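PDB 3PBP: nucleoporin NUP82 from Saccharomyces cerevisiae, which serves as a structural component of the nuclear pore complex, and through the N-terminal domain modelled here interacts with the nucleoporin NUP116. Local coordinates for residues Arg24-Ser29 with Asn425-Asn430; Arg34-Gln39 with Asp78-Phe83. The protein carries 1 engineered substitution. All blocks are in the same frame, centred on the assembly; numbering follows the deposited sequence.

Contact 1 of 2, residues Arg24-Ser29 with Asn425-Asn430; sequences RYIFSS and NLAYIN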
loop_
_atom_site.group_PDB
_atom_site.type_symbol
_atom_site.label_atom_id
_atom_site.label_comp_id
_atom_site.label_asym_id
_atom_site.label_seq_id
_atom_site.Cartn_x
_atom_site.Cartn_y
_atom_site.Cartn_z
ATOM N N ARG A 24 -22.720 0.083 15.835
ATOM C CA ARG A 24 -23.576 0.743 14.834
ATOM C C ARG A 24 -22.808 1.365 13.669
ATOM O O ARG A 24 -21.846 2.112 13.864
ATOM C CB ARG A 24 -24.411 1.853 15.477
ATOM C CG ARG A 24 -25.419 1.393 16.506
ATOM C CD ARG A 24 -25.920 2.586 17.281
ATOM N NE ARG A 24 -27.277 2.956 16.913
ATOM C CZ ARG A 24 -27.782 4.174 17.080
ATOM N NH1 ARG A 24 -27.032 5.145 17.604
ATOM N NH2 ARG A 24 -29.040 4.421 16.735
ATOM N N TYR A 25 -23.250 1.080 12.452
ATOM C CA TYR A 25 -22.592 1.635 11.281
ATOM C C TYR A 25 -23.597 2.236 10.329
ATOM O O TYR A 25 -24.773 1.901 10.355
ATOM C CB TYR A 25 -21.795 0.562 10.556
ATOM C CG TYR A 25 -20.869 -0.212 11.464
ATOM C CD1 TYR A 25 -21.349 -1.266 12.252
ATOM C CD2 TYR A 25 -19.507 0.093 11.527
ATOM C CE1 TYR A 25 -20.495 -2.001 13.077
ATOM C CE2 TYR A 25 -18.643 -0.636 12.350
ATOM C CZ TYR A 25 -19.145 -1.683 13.122
ATOM O OH TYR A 25 -18.299 -2.409 13.940
ATOM N N ILE A 26 -23.119 3.133 9.484
ATOM C CA ILE A 26 -23.973 3.780 8.507
ATOM C C ILE A 26 -23.144 4.074 7.259
ATOM O O ILE A 26 -21.988 4.487 7.354
ATOM C CB ILE A 26 -24.566 5.088 9.078
ATOM C CG1 ILE A 26 -25.510 5.718 8.054
ATOM C CG2 ILE A 26 -23.435 6.046 9.481
ATOM C CD1 ILE A 26 -26.158 6.983 8.539
ATOM N N PHE A 27 -23.727 3.832 6.092
ATOM C CA PHE A 27 -23.045 4.070 4.816
ATOM C C PHE A 27 -24.069 4.640 3.850
ATOM O O PHE A 27 -25.284 4.475 4.045
ATOM C CB PHE A 27 -22.524 2.763 4.231
ATOM C CG PHE A 27 -21.775 1.922 5.208
ATOM C CD1 PHE A 27 -20.428 2.190 5.493
ATOM C CD2 PHE A 27 -22.416 0.863 5.865
ATOM C CE1 PHE A 27 -19.728 1.416 6.416
ATOM C CE2 PHE A 27 -21.726 0.080 6.791
ATOM C CZ PHE A 27 -20.372 0.358 7.070
ATOM N N SER A 28 -23.591 5.319 2.815
ATOM C CA SER A 28 -24.482 5.873 1.816
ATOM C C SER A 28 -23.940 5.419 0.483
ATOM O O SER A 28 -22.840 4.892 0.402
ATOM C CB SER A 28 -24.559 7.398 1.894
ATOM O OG SER A 28 -23.325 7.987 1.558
ATOM N N SER A 29 -24.722 5.627 -0.563
ATOM C CA SER A 29 -24.357 5.173 -1.896
ATOM C C SER A 29 -25.044 6.063 -2.935
ATOM O O SER A 29 -25.991 6.789 -2.609
ATOM C CB SER A 29 -24.856 3.733 -2.054
ATOM O OG SER A 29 -23.916 2.948 -2.740
ATOM N N ASN A 425 -18.545 7.175 12.655
ATOM C CA ASN A 425 -18.719 6.587 11.348
ATOM C C ASN A 425 -19.322 7.734 10.525
ATOM O O ASN A 425 -20.326 8.323 10.925
ATOM C CB ASN A 425 -19.692 5.409 11.499
ATOM C CG ASN A 425 -19.569 4.393 10.396
ATOM O OD1 ASN A 425 -20.172 4.537 9.335
ATOM N ND2 ASN A 425 -18.782 3.353 10.637
ATOM N N LEU A 426 -18.699 8.085 9.404
ATOM C CA LEU A 426 -19.220 9.170 8.572
ATOM C C LEU A 426 -19.972 8.682 7.345
ATOM O O LEU A 426 -19.779 7.560 6.886
ATOM C CB LEU A 426 -18.091 10.086 8.108
ATOM C CG LEU A 426 -17.590 11.153 9.066
ATOM C CD1 LEU A 426 -17.184 10.517 10.380
ATOM C CD2 LEU A 426 -16.421 11.874 8.422
ATOM N N ALA A 427 -20.823 9.547 6.810
ATOM C CA ALA A 427 -21.592 9.231 5.622
ATOM C C ALA A 427 -22.197 10.496 5.023
ATOM O O ALA A 427 -22.726 11.342 5.730
ATOM C CB ALA A 427 -22.683 8.234 5.966
ATOM N N TYR A 428 -22.096 10.619 3.709
ATOM C CA TYR A 428 -22.646 11.760 2.983
ATOM C C TYR A 428 -24.083 11.428 2.591
ATOM O O TYR A 428 -24.342 10.396 1.982
ATOM C CB TYR A 428 -21.809 12.027 1.729
ATOM C CG TYR A 428 -22.429 12.959 0.711
ATOM C CD1 TYR A 428 -22.217 14.338 0.764
ATOM C CD2 TYR A 428 -23.186 12.453 -0.339
ATOM C CE1 TYR A 428 -22.740 15.187 -0.219
ATOM C CE2 TYR A 428 -23.714 13.282 -1.316
ATOM C CZ TYR A 428 -23.490 14.646 -1.260
ATOM O OH TYR A 428 -24.013 15.451 -2.257
ATOM N N ILE A 429 -25.018 12.297 2.951
ATOM C CA ILE A 429 -26.414 12.072 2.622
ATOM C C ILE A 429 -27.012 13.271 1.898
ATOM O O ILE A 429 -27.065 14.374 2.440
ATOM C CB ILE A 429 -27.233 11.793 3.878
ATOM C CG1 ILE A 429 -26.721 10.517 4.535
ATOM C CG2 ILE A 429 -28.704 11.671 3.529
ATOM C CD1 ILE A 429 -27.355 10.228 5.865
ATOM N N ASN A 430 -27.457 13.048 0.668
ATOM C CA ASN A 430 -28.045 14.106 -0.125
ATOM C C ASN A 430 -29.544 14.063 0.105
ATOM O O ASN A 430 -30.228 13.177 -0.395
ATOM C CB ASN A 430 -27.732 13.888 -1.601
ATOM C CG ASN A 430 -27.796 15.171 -2.396
ATOM O OD1 ASN A 430 -28.795 15.890 -2.353
ATOM N ND2 ASN A 430 -26.721 15.475 -3.125
#

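Contact 2 of 2, residues Arg34-Gln39 with Asp78-Phe83; sequences RIVFIQ and DLLCLF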
loop_
_atom_site.group_PDB
_atom_site.type_symbol
_atom_site.label_atom_id
_atom_site.label_comp_id
_atom_site.label_asym_id
_atom_site.label_seq_id
_atom_site.Cartn_x
_atom_site.Cartn_y
_atom_site.Cartn_z
ATOM N N ARG A 34 -28.752 6.510 -1.328
ATOM C CA ARG A 34 -29.161 5.261 -0.667
ATOM C C ARG A 34 -28.458 5.144 0.674
ATOM O O ARG A 34 -27.254 5.354 0.755
ATOM C CB ARG A 34 -28.761 4.028 -1.480
ATOM C CG ARG A 34 -29.129 4.002 -2.950
ATOM C CD ARG A 34 -28.062 3.176 -3.638
ATOM N NE ARG A 34 -28.535 1.914 -4.185
ATOM C CZ ARG A 34 -27.735 0.891 -4.464
ATOM N NH1 ARG A 34 -26.435 0.975 -4.227
ATOM N NH2 ARG A 34 -28.231 -0.204 -5.021
ATOM N N ILE A 35 -29.196 4.768 1.712
ATOM C CA ILE A 35 -28.634 4.633 3.053
ATOM C C ILE A 35 -28.614 3.190 3.554
ATOM O O ILE A 35 -29.585 2.457 3.363
ATOM C CB ILE A 35 -29.449 5.471 4.062
ATOM C CG1 ILE A 35 -29.341 6.952 3.709
ATOM C CG2 ILE A 35 -28.954 5.217 5.483
ATOM C CD1 ILE A 35 -30.329 7.804 4.472
ATOM N N VAL A 36 -27.506 2.792 4.174
ATOM C CA VAL A 36 -27.386 1.461 4.764
ATOM C C VAL A 36 -27.078 1.698 6.238
ATOM O O VAL A 36 -26.189 2.481 6.583
ATOM C CB VAL A 36 -26.262 0.592 4.113
ATOM C CG1 VAL A 36 -26.134 -0.747 4.840
ATOM C CG2 VAL A 36 -26.604 0.305 2.665
ATOM N N PHE A 37 -27.816 1.009 7.099
ATOM C CA PHE A 37 -27.699 1.169 8.543
ATOM C C PHE A 37 -27.585 -0.181 9.238
ATOM O O PHE A 37 -28.460 -1.028 9.080
ATOM C CB PHE A 37 -28.954 1.906 9.019
ATOM C CG PHE A 37 -28.927 2.316 10.460
ATOM C CD1 PHE A 37 -28.070 3.314 10.903
ATOM C CD2 PHE A 37 -29.811 1.745 11.368
ATOM C CE1 PHE A 37 -28.100 3.738 12.230
ATOM C CE2 PHE A 37 -29.845 2.163 12.691
ATOM C CZ PHE A 37 -28.987 3.165 13.121
ATOM N N ILE A 38 -26.510 -0.393 9.992
ATOM C CA ILE A 38 -26.328 -1.663 10.708
ATOM C C ILE A 38 -26.506 -1.484 12.220
ATOM O O ILE A 38 -25.898 -0.600 12.838
ATOM C CB ILE A 38 -24.943 -2.292 10.439
ATOM C CG1 ILE A 38 -24.808 -2.620 8.955
ATOM C CG2 ILE A 38 -24.782 -3.565 11.260
ATOM C CD1 ILE A 38 -23.558 -3.370 8.624
ATOM N N GLN A 39 -27.343 -2.334 12.810
ATOM C CA GLN A 39 -27.640 -2.265 14.241
ATOM C C GLN A 39 -28.293 -3.569 14.723
ATOM O O GLN A 39 -29.256 -4.059 14.116
ATOM C CB GLN A 39 -28.552 -1.064 14.475
ATOM C CG GLN A 39 -29.372 -1.071 15.733
ATOM C CD GLN A 39 -30.236 0.173 15.813
ATOM O OE1 GLN A 39 -29.732 1.292 16.017
ATOM N NE2 GLN A 39 -31.544 -0.004 15.624
ATOM N N ASP A 78 -23.241 -1.923 -2.916
ATOM C CA ASP A 78 -23.888 -3.216 -3.074
ATOM C C ASP A 78 -23.356 -4.282 -2.123
ATOM O O ASP A 78 -24.023 -5.283 -1.847
ATOM C CB ASP A 78 -23.758 -3.672 -4.522
ATOM C CG ASP A 78 -24.363 -2.670 -5.502
ATOM O OD1 ASP A 78 -25.393 -2.032 -5.165
ATOM O OD2 ASP A 78 -23.811 -2.526 -6.618
ATOM N N LEU A 79 -22.157 -4.058 -1.602
ATOM C CA LEU A 79 -21.563 -5.017 -0.695
ATOM C C LEU A 79 -21.014 -4.417 0.607
ATOM O O LEU A 79 -20.549 -3.266 0.653
ATOM C CB LEU A 79 -20.428 -5.757 -1.391
ATOM C CG LEU A 79 -20.733 -6.568 -2.632
ATOM C CD1 LEU A 79 -19.473 -7.348 -3.021
ATOM C CD2 LEU A 79 -21.895 -7.493 -2.354
ATOM N N LEU A 80 -21.078 -5.231 1.662
ATOM C CA LEU A 80 -20.555 -4.883 2.973
ATOM C C LEU A 80 -19.504 -5.943 3.312
ATOM O O LEU A 80 -19.618 -7.110 2.926
ATOM C CB LEU A 80 -21.654 -4.907 4.026
ATOM C CG LEU A 80 -22.678 -3.782 3.956
ATOM C CD1 LEU A 80 -23.692 -4.004 5.063
ATOM C CD2 LEU A 80 -22.000 -2.408 4.100
ATOM N N CYS A 81 -18.460 -5.516 4.002
ATOM C CA CYS A 81 -17.413 -6.422 4.406
ATOM C C CYS A 81 -17.223 -6.247 5.903
ATOM O O CYS A 81 -16.833 -5.170 6.364
ATOM C CB CYS A 81 -16.112 -6.108 3.678
ATOM S SG CYS A 81 -14.815 -7.301 4.046
ATOM N N LEU A 82 -17.530 -7.299 6.658
ATOM C CA LEU A 82 -17.401 -7.269 8.111
ATOM C C LEU A 82 -16.242 -8.188 8.479
ATOM O O LEU A 82 -16.189 -9.354 8.048
ATOM C CB LEU A 82 -18.712 -7.730 8.768
ATOM C CG LEU A 82 -19.967 -7.059 8.184
ATOM C CD1 LEU A 82 -20.393 -7.839 6.955
ATOM C CD2 LEU A 82 -21.096 -7.008 9.187
ATOM N N PHE A 83 -15.298 -7.659 9.259
ATOM C CA PHE A 83 -14.128 -8.445 9.628
ATOM C C PHE A 83 -13.473 -8.060 10.945
ATOM O O PHE A 83 -13.691 -6.975 11.483
ATOM C CB PHE A 83 -13.064 -8.342 8.529
ATOM C CG PHE A 83 -12.484 -6.956 8.380
ATOM C CD1 PHE A 83 -13.155 -5.972 7.652
ATOM C CD2 PHE A 83 -11.280 -6.620 8.993
ATOM C CE1 PHE A 83 -12.632 -4.667 7.535
ATOM C CE2 PHE A 83 -10.749 -5.324 8.887
ATOM C CZ PHE A 83 -11.426 -4.349 8.158
#

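Contact 1 of 2, residues Arg24-Ser29 with Asn425-Asn430
Ser28 and Tyr428 are joined by a hydrogen bond between the two strands. The serine hydroxyl donates to the backbone carbonyl of Tyr428, OG to O 2.6 Å, and arrives in the carbonyl plane on a lone pair. Its OG stands between the backbone N and the carbonyl carbon of Ser28 (chi1 66°). Near the other end, Asn425 sends its amide across to the strand 24-29. As modelled, Ile26 N donates to Asn425 OD1 at 3.3 Å, from well above the amide carbonyl plane; the amide's orientation, and with it this bond, is doubtful, because the same OD1 also lies close to the carbonyl oxygen of Ile26. The amide nitrogen meets the edge of the Tyr25 ring, ND2 to CD2 3.5 Å, the two planes being 84° apart. Two looser apolar contacts add to these: Ile26 CG2 lies 4.2 Å from Ala427 CB, and Ile26 CD1 is 4.4 Å from Ile429 CD1.

Further out, each strand is held by its own sheet. Tyr25 and Phe27 pair through the backbone with Ile38 and Val36, while Asn425, Ala427 and Ile429 pair with the strand 434-440. The Tyr25 hydroxyl is bonded to Phe69 O. The strands run in roughly the same direction, 35° apart with axes approaching to 5.8 Å, and each is an outermost strand of its sheet. Innermost strands of adjacent blades lie side by side like this around the centre of a beta-propeller, here where the N- and C-terminal blades meet.

Contact 2 of 2, residues Arg34-Gln39 with Asp78-Phe83
The guanidinium of Arg34 takes Asp78 at its edge: OD1 lies near the guanidinium plane, off the side carrying the two terminal nitrogens. One carboxylate oxygen serves both, at 3.3 Å from Arg34 NH1 and 3.4 Å from Arg34 NH2. The carboxylate plane is turned 89° from the guanidinium, so this is not the flat, two-oxygen pairing that arginine and aspartate can form. Both hydrogen bonds are weak, although together they make up a salt bridge. The arginine chain bends at chi3 (113°), which turns NE off the line of the preceding methylenes. Trp95, from the loop after the strand 87-92, makes a cation-pi contact with the same guanidinium and also touches Asp78 and Val36.

Along the strands from the charged pair, the contact is wholly aliphatic. Leu80 CD1 is shared by two side chains of the facing strand: Ile38 CD1 comes to 3.6 Å and Val36 CG1 to 4.1 Å, both meeting the leucine tip to tip. Ile38 CD1 additionally reaches Leu82 CD2, 4.4 Å away. Val36, Ile38, Leu80 and Leu82 all project into the space between the strands, whose axes come no nearer than 10.6 Å and are inclined by 27°. That spacing belongs to face-to-face packing of two sheets, with no backbone pairing between them, as between adjacent propeller blades. Buried methyl groups therefore supply the body of this interface, while the ion pair closes one end. With Asp78 at its edge and the Trp95 ring in cation-pi contact, Arg34 probably draws on electrostatics more than on sharply directed hydrogen bonds.

Overall arrangement
Contacts 1 and 2 have centres about 9 Å apart and are joined through one sheet: the strands 24-29 and 34-39 follow each other in the chain and pair antiparallel in it. This N-terminal sheet therefore meets a different neighbour through each contact, the C-terminal sheet with strand 425-431 in contact 1 and the sheet containing strand 79-83 in contact 2. Contact 2 closes a short loop of chain nested inside the very long one closed by contact 1. Local packing of consecutive blades thus sits beside the junction of the chain's two ends, consistent with a closed propeller ring. Contact 2 and the strand 24-29 fall within the region that interacts with NUP116; the strand 425-431 lies past its end.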